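Local coordinates for cytochrome P450 (CYP102L1) (Mycobacterium phage Adler, PDB 6N6Q), which is a haem-containing cytochrome P450 encoded by a bacteriophage and probably carries out monooxygenation of an as yet unassigned substrate, at residues A[182-194]-A[213-227]. Numbering follows the deposited sequence.
Sequences NPFITAVLRELQY and RRRLHAADKKFIRAE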
ATOM      1  N   ASN A 182      20.229  -2.444   4.535  1.00 61.67           N
ATOM      2  CA  ASN A 182      20.299  -2.406   5.987  1.00 60.63           C
ATOM      3  C   ASN A 182      19.972  -3.788   6.552  1.00 64.02           C
ATOM      4  O   ASN A 182      19.132  -4.504   5.994  1.00 60.77           O
ATOM      5  CB  ASN A 182      19.320  -1.362   6.529  1.00 56.88           C
ATOM      6  CG  ASN A 182      19.675  -0.893   7.924  1.00 62.77           C
ATOM      7  OD1 ASN A 182      19.305  -1.518   8.916  1.00 72.48           O
ATOM      8  ND2 ASN A 182      20.389   0.224   8.007  1.00 66.21           N
ATOM      9  N   PRO A 183      20.632  -4.209   7.633  1.00 63.92           N
ATOM     10  CA  PRO A 183      20.280  -5.510   8.224  1.00 58.25           C
ATOM     11  C   PRO A 183      18.866  -5.553   8.775  1.00 53.79           C
ATOM     12  O   PRO A 183      18.222  -6.607   8.715  1.00 52.15           O
ATOM     13  CB  PRO A 183      21.329  -5.691   9.332  1.00 51.18           C
ATOM     14  CG  PRO A 183      21.812  -4.303   9.632  1.00 63.31           C
ATOM     15  CD  PRO A 183      21.766  -3.573   8.323  1.00 54.73           C
ATOM     16  N   PHE A 184      18.361  -4.433   9.301  1.00 54.76           N
ATOM     17  CA  PHE A 184      17.013  -4.414   9.860  1.00 53.02           C
ATOM     18  C   PHE A 184      15.967  -4.727   8.796  1.00 53.36           C
ATOM     19  O   PHE A 184      15.088  -5.571   9.003  1.00 56.26           O
ATOM     20  CB  PHE A 184      16.730  -3.056  10.505  1.00 48.41           C
ATOM     21  CG  PHE A 184      15.306  -2.883  10.956  1.00 54.19           C
ATOM     22  CD1 PHE A 184      14.899  -3.337  12.198  1.00 48.02           C
ATOM     23  CD2 PHE A 184      14.372  -2.267  10.136  1.00 47.43           C
ATOM     24  CE1 PHE A 184      13.592  -3.181  12.617  1.00 45.39           C
ATOM     25  CE2 PHE A 184      13.062  -2.109  10.549  1.00 48.43           C
ATOM     26  CZ  PHE A 184      12.672  -2.567  11.792  1.00 46.33           C
ATOM     27  N   ILE A 185      16.042  -4.048   7.648  1.00 49.58           N
ATOM     28  CA  ILE A 185      15.042  -4.262   6.607  1.00 57.10           C
ATOM     29  C   ILE A 185      15.142  -5.676   6.044  1.00 54.20           C
ATOM     30  O   ILE A 185      14.132  -6.259   5.631  1.00 60.10           O
ATOM     31  CB  ILE A 185      15.174  -3.186   5.509  1.00 57.63           C
ATOM     32  CG1 ILE A 185      14.176  -3.429   4.376  1.00 51.67           C
ATOM     33  CG2 ILE A 185      16.584  -3.133   4.968  1.00 65.77           C
ATOM     34  CD1 ILE A 185      12.732  -3.341   4.813  1.00 63.63           C
ATOM     35  N   THR A 186      16.342  -6.264   6.040  1.00 53.39           N
ATOM     36  CA  THR A 186      16.477  -7.646   5.593  1.00 54.79           C
ATOM     37  C   THR A 186      15.789  -8.606   6.557  1.00 54.24           C
ATOM     38  O   THR A 186      15.131  -9.562   6.128  1.00 50.02           O
ATOM     39  CB  THR A 186      17.955  -8.010   5.438  1.00 47.10           C
ATOM     40  OG1 THR A 186      18.573  -7.116   4.505  1.00 65.06           O
ATOM     41  CG2 THR A 186      18.103  -9.428   4.923  1.00 44.15           C
ATOM     42  N   ALA A 187      15.918  -8.361   7.863  1.00 51.35           N
ATOM     43  CA  ALA A 187      15.286  -9.234   8.847  1.00 47.52           C
ATOM     44  C   ALA A 187      13.765  -9.142   8.776  1.00 52.95           C
ATOM     45  O   ALA A 187      13.067 -10.143   8.978  1.00 53.62           O
ATOM     46  CB  ALA A 187      15.783  -8.888  10.251  1.00 48.30           C
ATOM     47  N   VAL A 188      13.233  -7.950   8.494  1.00 52.67           N
ATOM     48  CA  VAL A 188      11.785  -7.792   8.400  1.00 52.34           C
ATOM     49  C   VAL A 188      11.236  -8.585   7.219  1.00 50.79           C
ATOM     50  O   VAL A 188      10.149  -9.169   7.298  1.00 50.25           O
ATOM     51  CB  VAL A 188      11.417  -6.299   8.309  1.00 49.39           C
ATOM     52  CG1 VAL A 188       9.915  -6.126   8.152  1.00 40.00           C
ATOM     53  CG2 VAL A 188      11.911  -5.557   9.544  1.00 42.91           C
ATOM     54  N   LEU A 189      11.981  -8.634   6.112  1.00 52.17           N
ATOM     55  CA  LEU A 189      11.524  -9.390   4.950  1.00 54.22           C
ATOM     56  C   LEU A 189      11.562 -10.891   5.215  1.00 56.40           C
ATOM     57  O   LEU A 189      10.625 -11.612   4.853  1.00 49.60           O
ATOM     58  CB  LEU A 189      12.367  -9.034   3.726  1.00 52.60           C
ATOM     59  CG  LEU A 189      12.269  -7.592   3.223  1.00 55.91           C
ATOM     60  CD1 LEU A 189      13.204  -7.375   2.048  1.00 57.34           C
ATOM     61  CD2 LEU A 189      10.836  -7.246   2.842  1.00 44.67           C
ATOM     62  N   ARG A 190      12.637 -11.383   5.838  1.00 57.75           N
ATOM     63  CA  ARG A 190      12.669 -12.785   6.242  1.00 54.84           C
ATOM     64  C   ARG A 190      11.565 -13.097   7.241  1.00 51.35           C
ATOM     65  O   ARG A 190      11.035 -14.213   7.256  1.00 52.35           O
ATOM     66  CB  ARG A 190      14.030 -13.138   6.846  1.00 54.97           C
ATOM     67  CG  ARG A 190      15.171 -13.224   5.851  1.00 51.08           C
ATOM     68  CD  ARG A 190      16.347 -13.985   6.452  1.00 55.30           C
ATOM     69  NE  ARG A 190      16.780 -13.414   7.724  1.00 53.14           N
ATOM     70  CZ  ARG A 190      17.746 -12.510   7.846  1.00 53.27           C
ATOM     71  NH1 ARG A 190      18.388 -12.077   6.770  1.00 54.03           N
ATOM     72  NH2 ARG A 190      18.075 -12.041   9.042  1.00 48.89           N
ATOM     73  N   GLU A 191      11.207 -12.123   8.081  1.00 56.74           N
ATOM     74  CA  GLU A 191      10.148 -12.333   9.059  1.00 50.71           C
ATOM     75  C   GLU A 191       8.773 -12.330   8.402  1.00 50.29           C
ATOM     76  O   GLU A 191       7.853 -12.996   8.888  1.00 52.38           O
ATOM     77  CB  GLU A 191      10.239 -11.263  10.147  1.00 45.55           C
ATOM     78  CG  GLU A 191       9.682 -11.673  11.496  1.00 54.82           C
ATOM     79  CD  GLU A 191      10.379 -12.890  12.078  1.00 55.43           C
ATOM     80  OE1 GLU A 191       9.741 -13.613  12.868  1.00 59.73           O
ATOM     81  OE2 GLU A 191      11.560 -13.125  11.749  1.00 62.24           O
ATOM     82  N   LEU A 192       8.615 -11.590   7.300  1.00 54.74           N
ATOM     83  CA  LEU A 192       7.356 -11.621   6.562  1.00 50.34           C
ATOM     84  C   LEU A 192       7.170 -12.952   5.847  1.00 54.41           C
ATOM     85  O   LEU A 192       6.058 -13.493   5.810  1.00 59.01           O
ATOM     86  CB  LEU A 192       7.305 -10.466   5.561  1.00 50.13           C
ATOM     87  CG  LEU A 192       7.168  -9.046   6.114  1.00 53.61           C
ATOM     88  CD1 LEU A 192       7.446  -8.026   5.021  1.00 51.60           C
ATOM     89  CD2 LEU A 192       5.785  -8.829   6.710  1.00 45.65           C
ATOM     90  N   GLN A 193       8.245 -13.491   5.266  1.00 59.17           N
ATOM     91  CA  GLN A 193       8.163 -14.796   4.617  1.00 56.64           C
ATOM     92  C   GLN A 193       7.837 -15.889   5.624  1.00 54.92           C
ATOM     93  O   GLN A 193       7.022 -16.778   5.348  1.00 61.70           O
ATOM     94  CB  GLN A 193       9.477 -15.116   3.905  1.00 55.66           C
ATOM     95  CG  GLN A 193       9.847 -14.165   2.789  1.00 58.63           C
ATOM     96  CD  GLN A 193      11.163 -14.538   2.137  1.00 74.22           C
ATOM     97  OE1 GLN A 193      11.868 -15.432   2.607  1.00 68.34           O
ATOM     98  NE2 GLN A 193      11.498 -13.857   1.048  1.00 72.40           N
ATOM     99  N   TYR A 194       8.469 -15.842   6.796  1.00 55.46           N
ATOM    100  CA  TYR A 194       8.225 -16.837   7.830  1.00 59.87           C
ATOM    101  C   TYR A 194       6.809 -16.754   8.383  1.00 61.42           C
ATOM    102  O   TYR A 194       6.306 -17.748   8.918  1.00 64.13           O
ATOM    103  CB  TYR A 194       9.246 -16.667   8.957  1.00 50.44           C
ATOM    104  CG  TYR A 194       9.233 -17.768   9.991  1.00 48.89           C
ATOM    105  CD1 TYR A 194       9.918 -18.957   9.775  1.00 56.50           C
ATOM    106  CD2 TYR A 194       8.552 -17.615  11.190  1.00 54.36           C
ATOM    107  CE1 TYR A 194       9.917 -19.964  10.719  1.00 53.71           C
ATOM    108  CE2 TYR A 194       8.545 -18.615  12.140  1.00 55.57           C
ATOM    109  CZ  TYR A 194       9.229 -19.788  11.900  1.00 58.57           C
ATOM    110  OH  TYR A 194       9.223 -20.788  12.843  1.00 65.97           O
ATOM    111  N   ARG A 213      15.799 -22.651  10.754  1.00 65.12           N
ATOM    112  CA  ARG A 213      14.804 -21.655  10.365  1.00 63.42           C
ATOM    113  C   ARG A 213      14.122 -21.048  11.586  1.00 61.36           C
ATOM    114  O   ARG A 213      14.005 -19.822  11.696  1.00 64.77           O
ATOM    115  CB  ARG A 213      13.775 -22.282   9.423  1.00 54.53           C
ATOM    116  CG  ARG A 213      12.788 -21.296   8.806  1.00 55.57           C
ATOM    117  CD  ARG A 213      13.483 -20.294   7.892  1.00 56.87           C
ATOM    118  NE  ARG A 213      13.820 -19.051   8.582  1.00 61.98           N
ATOM    119  CZ  ARG A 213      13.158 -17.908   8.431  1.00 58.03           C
ATOM    120  NH1 ARG A 213      13.537 -16.827   9.102  1.00 60.05           N
ATOM    121  NH2 ARG A 213      12.123 -17.841   7.604  1.00 58.29           N
ATOM    122  N   ARG A 214      13.658 -21.893  12.512  1.00 61.71           N
ATOM    123  CA  ARG A 214      13.048 -21.381  13.737  1.00 63.71           C
ATOM    124  C   ARG A 214      14.050 -20.576  14.556  1.00 62.62           C
ATOM    125  O   ARG A 214      13.694 -19.561  15.167  1.00 58.39           O
ATOM    126  CB  ARG A 214      12.467 -22.539  14.555  1.00 60.62           C
ATOM    127  CG  ARG A 214      12.336 -22.297  16.061  1.00 62.29           C
ATOM    128  CD  ARG A 214      11.312 -21.220  16.418  1.00 59.02           C
ATOM    129  NE  ARG A 214       9.989 -21.480  15.859  1.00 78.29           N
ATOM    130  CZ  ARG A 214       8.905 -20.768  16.152  1.00 76.50           C
ATOM    131  NH1 ARG A 214       8.983 -19.755  17.007  1.00 72.57           N
ATOM    132  NH2 ARG A 214       7.740 -21.067  15.595  1.00 74.09           N
ATOM    133  N   ARG A 215      15.315 -21.000  14.566  1.00 58.61           N
ATOM    134  CA  ARG A 215      16.328 -20.254  15.303  1.00 60.59           C
ATOM    135  C   ARG A 215      16.633 -18.923  14.626  1.00 53.69           C
ATOM    136  O   ARG A 215      16.843 -17.910  15.302  1.00 51.53           O
ATOM    137  CB  ARG A 215      17.594 -21.095  15.447  1.00 63.36           C
ATOM    138  CG  ARG A 215      18.422 -20.762  16.674  1.00 79.18           C
ATOM    139  CD  ARG A 215      19.379 -21.894  17.014  1.00 80.97           C
ATOM    140  NE  ARG A 215      18.673 -23.152  17.246  1.00 75.63           N
ATOM    141  CZ  ARG A 215      19.251 -24.264  17.687  1.00 91.54           C
ATOM    142  NH1 ARG A 215      18.533 -25.364  17.871  1.00 85.86           N
ATOM    143  NH2 ARG A 215      20.550 -24.280  17.949  1.00 98.33           N
ATOM    144  N   LEU A 216      16.655 -18.906  13.290  1.00 52.40           N
ATOM    145  CA  LEU A 216      16.854 -17.649  12.574  1.00 54.68           C
ATOM    146  C   LEU A 216      15.688 -16.695  12.805  1.00 54.46           C
ATOM    147  O   LEU A 216      15.879 -15.475  12.878  1.00 52.93           O
ATOM    148  CB  LEU A 216      17.042 -17.923  11.079  1.00 54.48           C
ATOM    149  CG  LEU A 216      17.228 -16.719  10.154  1.00 54.46           C
ATOM    150  CD1 LEU A 216      18.439 -15.902  10.568  1.00 57.97           C
ATOM    151  CD2 LEU A 216      17.355 -17.172   8.706  1.00 47.46           C
ATOM    152  N   HIS A 217      14.471 -17.234  12.923  1.00 52.67           N
ATOM    153  CA  HIS A 217      13.310 -16.399  13.211  1.00 54.27           C
ATOM    154  C   HIS A 217      13.382 -15.815  14.618  1.00 51.69           C
ATOM    155  O   HIS A 217      13.079 -14.633  14.823  1.00 55.65           O
ATOM    156  CB  HIS A 217      12.029 -17.214  13.023  1.00 56.60           C
ATOM    157  CG  HIS A 217      10.939 -16.867  13.988  1.00 52.72           C
ATOM    158  ND1 HIS A 217      10.113 -15.778  13.822  1.00 48.15           N
ATOM    159  CD2 HIS A 217      10.538 -17.473  15.131  1.00 54.51           C
ATOM    160  CE1 HIS A 217       9.248 -15.726  14.821  1.00 51.35           C
ATOM    161  NE2 HIS A 217       9.486 -16.743  15.630  1.00 55.16           N
ATOM    162  N   ALA A 218      13.784 -16.627  15.598  1.00 51.80           N
ATOM    163  CA  ALA A 218      13.956 -16.118  16.956  1.00 56.32           C
ATOM    164  C   ALA A 218      14.995 -15.005  16.996  1.00 48.07           C
ATOM    165  O   ALA A 218      14.804 -13.992  17.679  1.00 48.21           O
ATOM    166  CB  ALA A 218      14.348 -17.253  17.901  1.00 40.09           C
ATOM    167  N   ALA A 219      16.096 -15.171  16.259  1.00 47.06           N
ATOM    168  CA  ALA A 219      17.119 -14.132  16.215  1.00 45.40           C
ATOM    169  C   ALA A 219      16.621 -12.898  15.473  1.00 50.47           C
ATOM    170  O   ALA A 219      16.876 -11.766  15.903  1.00 56.91           O
ATOM    171  CB  ALA A 219      18.391 -14.675  15.564  1.00 50.97           C
ATOM    172  N   ASP A 220      15.914 -13.094  14.357  1.00 48.83           N
ATOM    173  CA  ASP A 220      15.389 -11.956  13.607  1.00 46.23           C
ATOM    174  C   ASP A 220      14.355 -11.186  14.417  1.00 46.92           C
ATOM    175  O   ASP A 220      14.327  -9.951  14.382  1.00 45.27           O
ATOM    176  CB  ASP A 220      14.787 -12.428  12.284  1.00 51.02           C
ATOM    177  CG  ASP A 220      15.841 -12.699  11.228  1.00 59.04           C
ATOM    178  OD1 ASP A 220      17.031 -12.417  11.487  1.00 56.43           O
ATOM    179  OD2 ASP A 220      15.476 -13.188  10.137  1.00 53.55           O
ATOM    180  N   LYS A 221      13.501 -11.897  15.157  1.00 51.53           N
ATOM    181  CA  LYS A 221      12.470 -11.231  15.946  1.00 54.50           C
ATOM    182  C   LYS A 221      13.088 -10.347  17.025  1.00 55.69           C
ATOM    183  O   LYS A 221      12.685  -9.190  17.203  1.00 52.25           O
ATOM    184  CB  LYS A 221      11.535 -12.273  16.562  1.00 52.94           C
ATOM    185  CG  LYS A 221      10.244 -11.702  17.120  1.00 49.90           C
ATOM    186  CD  LYS A 221       9.317 -12.808  17.607  1.00 56.11           C
ATOM    187  CE  LYS A 221       7.981 -12.249  18.075  1.00 63.55           C
ATOM    188  NZ  LYS A 221       7.028 -13.330  18.450  1.00 71.05           N
ATOM    189  N   LYS A 222      14.078 -10.874  17.752  1.00 47.96           N
ATOM    190  CA  LYS A 222      14.759 -10.072  18.764  1.00 50.42           C
ATOM    191  C   LYS A 222      15.507  -8.904  18.135  1.00 47.97           C
ATOM    192  O   LYS A 222      15.504  -7.792  18.676  1.00 48.36           O
ATOM    193  CB  LYS A 222      15.725 -10.939  19.573  1.00 51.47           C
ATOM    194  CG  LYS A 222      15.057 -11.931  20.510  1.00 66.38           C
ATOM    195  CD  LYS A 222      16.099 -12.677  21.333  1.00 75.51           C
ATOM    196  CE  LYS A 222      15.464 -13.722  22.237  1.00 76.88           C
ATOM    197  NZ  LYS A 222      16.490 -14.487  23.003  1.00 84.66           N
ATOM    198  N   PHE A 223      16.157  -9.138  16.991  1.00 46.72           N
ATOM    199  CA  PHE A 223      16.907  -8.073  16.334  1.00 43.77           C
ATOM    200  C   PHE A 223      15.984  -6.958  15.858  1.00 49.42           C
ATOM    201  O   PHE A 223      16.334  -5.774  15.942  1.00 52.84           O
ATOM    202  CB  PHE A 223      17.710  -8.644  15.163  1.00 47.88           C
ATOM    203  CG  PHE A 223      18.509  -7.615  14.416  1.00 50.05           C
ATOM    204  CD1 PHE A 223      19.724  -7.169  14.910  1.00 43.67           C
ATOM    205  CD2 PHE A 223      18.047  -7.095  13.218  1.00 44.79           C
ATOM    206  CE1 PHE A 223      20.463  -6.222  14.224  1.00 52.10           C
ATOM    207  CE2 PHE A 223      18.783  -6.147  12.527  1.00 49.67           C
ATOM    208  CZ  PHE A 223      19.991  -5.709  13.031  1.00 43.47           C
ATOM    209  N   ILE A 224      14.800  -7.314  15.358  1.00 51.00           N
ATOM    210  CA  ILE A 224      13.841  -6.307  14.915  1.00 46.96           C
ATOM    211  C   ILE A 224      13.309  -5.517  16.105  1.00 47.95           C
ATOM    212  O   ILE A 224      13.234  -4.283  16.070  1.00 50.25           O
ATOM    213  CB  ILE A 224      12.701  -6.969  14.122  1.00 48.61           C
ATOM    214  CG1 ILE A 224      13.213  -7.475  12.772  1.00 48.04           C
ATOM    215  CG2 ILE A 224      11.548  -6.001  13.935  1.00 44.28           C
ATOM    216  CD1 ILE A 224      12.209  -8.328  12.027  1.00 46.48           C
ATOM    217  N   ARG A 225      12.930  -6.219  17.178  1.00 49.08           N
ATOM    218  CA  ARG A 225      12.419  -5.545  18.368  1.00 47.22           C
ATOM    219  C   ARG A 225      13.485  -4.667  19.012  1.00 49.64           C
ATOM    220  O   ARG A 225      13.180  -3.590  19.538  1.00 46.13           O
ATOM    221  CB  ARG A 225      11.901  -6.579  19.370  1.00 46.86           C
ATOM    222  CG  ARG A 225      11.444  -5.999  20.703  1.00 39.10           C
ATOM    223  CD  ARG A 225      10.215  -5.125  20.526  1.00 44.25           C
ATOM    224  NE  ARG A 225       9.150  -5.831  19.820  1.00 48.18           N
ATOM    225  CZ  ARG A 225       7.959  -5.310  19.545  1.00 48.12           C
ATOM    226  NH1 ARG A 225       7.671  -4.070  19.917  1.00 47.00           N
ATOM    227  NH2 ARG A 225       7.055  -6.031  18.897  1.00 42.49           N
ATOM    228  N   ALA A 226      14.745  -5.109  18.984  1.00 46.91           N
ATOM    229  CA  ALA A 226      15.811  -4.323  19.592  1.00 46.51           C
ATOM    230  C   ALA A 226      16.093  -3.052  18.803  1.00 47.15           C
ATOM    231  O   ALA A 226      16.412  -2.015  19.395  1.00 50.79           O
ATOM    232  CB  ALA A 226      17.081  -5.162  19.719  1.00 43.60           C
ATOM    233  N   GLU A 227      15.976  -3.106  17.476  1.00 46.24           N
ATOM    234  CA  GLU A 227      16.254  -1.925  16.668  1.00 47.85           C
ATOM    235  C   GLU A 227      15.161  -0.875  16.822  1.00 51.31           C
ATOM    236  O   GLU A 227      15.455   0.324  16.896  1.00 54.87           O
ATOM    237  CB  GLU A 227      16.422  -2.315  15.201  1.00 51.85           C
ATOM    238  CG  GLU A 227      16.710  -1.142  14.279  1.00 60.34           C
ATOM    239  CD  GLU A 227      17.990  -1.323  13.486  1.00 69.35           C
ATOM    240  OE1 GLU A 227      18.822  -2.168  13.884  1.00 66.54           O
ATOM    241  OE2 GLU A 227      18.161  -0.621  12.465  1.00 60.43           O
TER
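Ile224 packs as a knob into the hole formed by Phe184, Ala187, Val188 and Glu191, where helices 183-196 and 212-237 of the cytochrome P450 fold pair. By their place in the chain, before the long helix 265-296, they probably correspond to the F and G helices, which in this family lie over the distal side of the haem. The segment axes approach to 9.4 Å and run roughly antiparallel, at 132°.

The Ile224 cluster is tight and apolar. Ala187, with its small methyl, lets the backbones come close, and Ile224 fills the interface with both branches: CD1 lies 3.7 Å from Val188 CG2, while CG2 meets Phe184 CE1. Phe184 has its ring swung anti to the backbone N, which brings its edge to Ile224 O; Leu273 of helix 265-296 touches both Phe184 and Ile224. Glu191 is a second, polar knob, set among His217, Asp220, Lys221 and Ile224. Its chain bends at chi2, directing the carboxylate to the imidazole edge, where His217 ND1 donates to Glu191 OE1, although their modelled separation is too short to be trusted.

The looser side is where exposed Pro183 merely brushes the partly exposed Phe223 ring. Between these regions, partly exposed Arg190, long enough to span the gap, grips buried Asp220 side-on: NE donates to OD2 at 2.8 Å and NH2 to OD1 at 2.7 Å, the guanidinium and carboxylate planes 36° apart. Leu216 CD2 lies against the arginine's aliphatic and NE portion.

At the C-terminal end of segment 182-194, packing is tight again. The CD1 edge of the Tyr194 ring abuts the face of the Arg213 guanidinium, whereas Arg214 has its salt bridge with Glu206. Buried Tyr194 and His217 form an offset stack, planes at 16°, with His217 CB over the centre of the tyrosine ring.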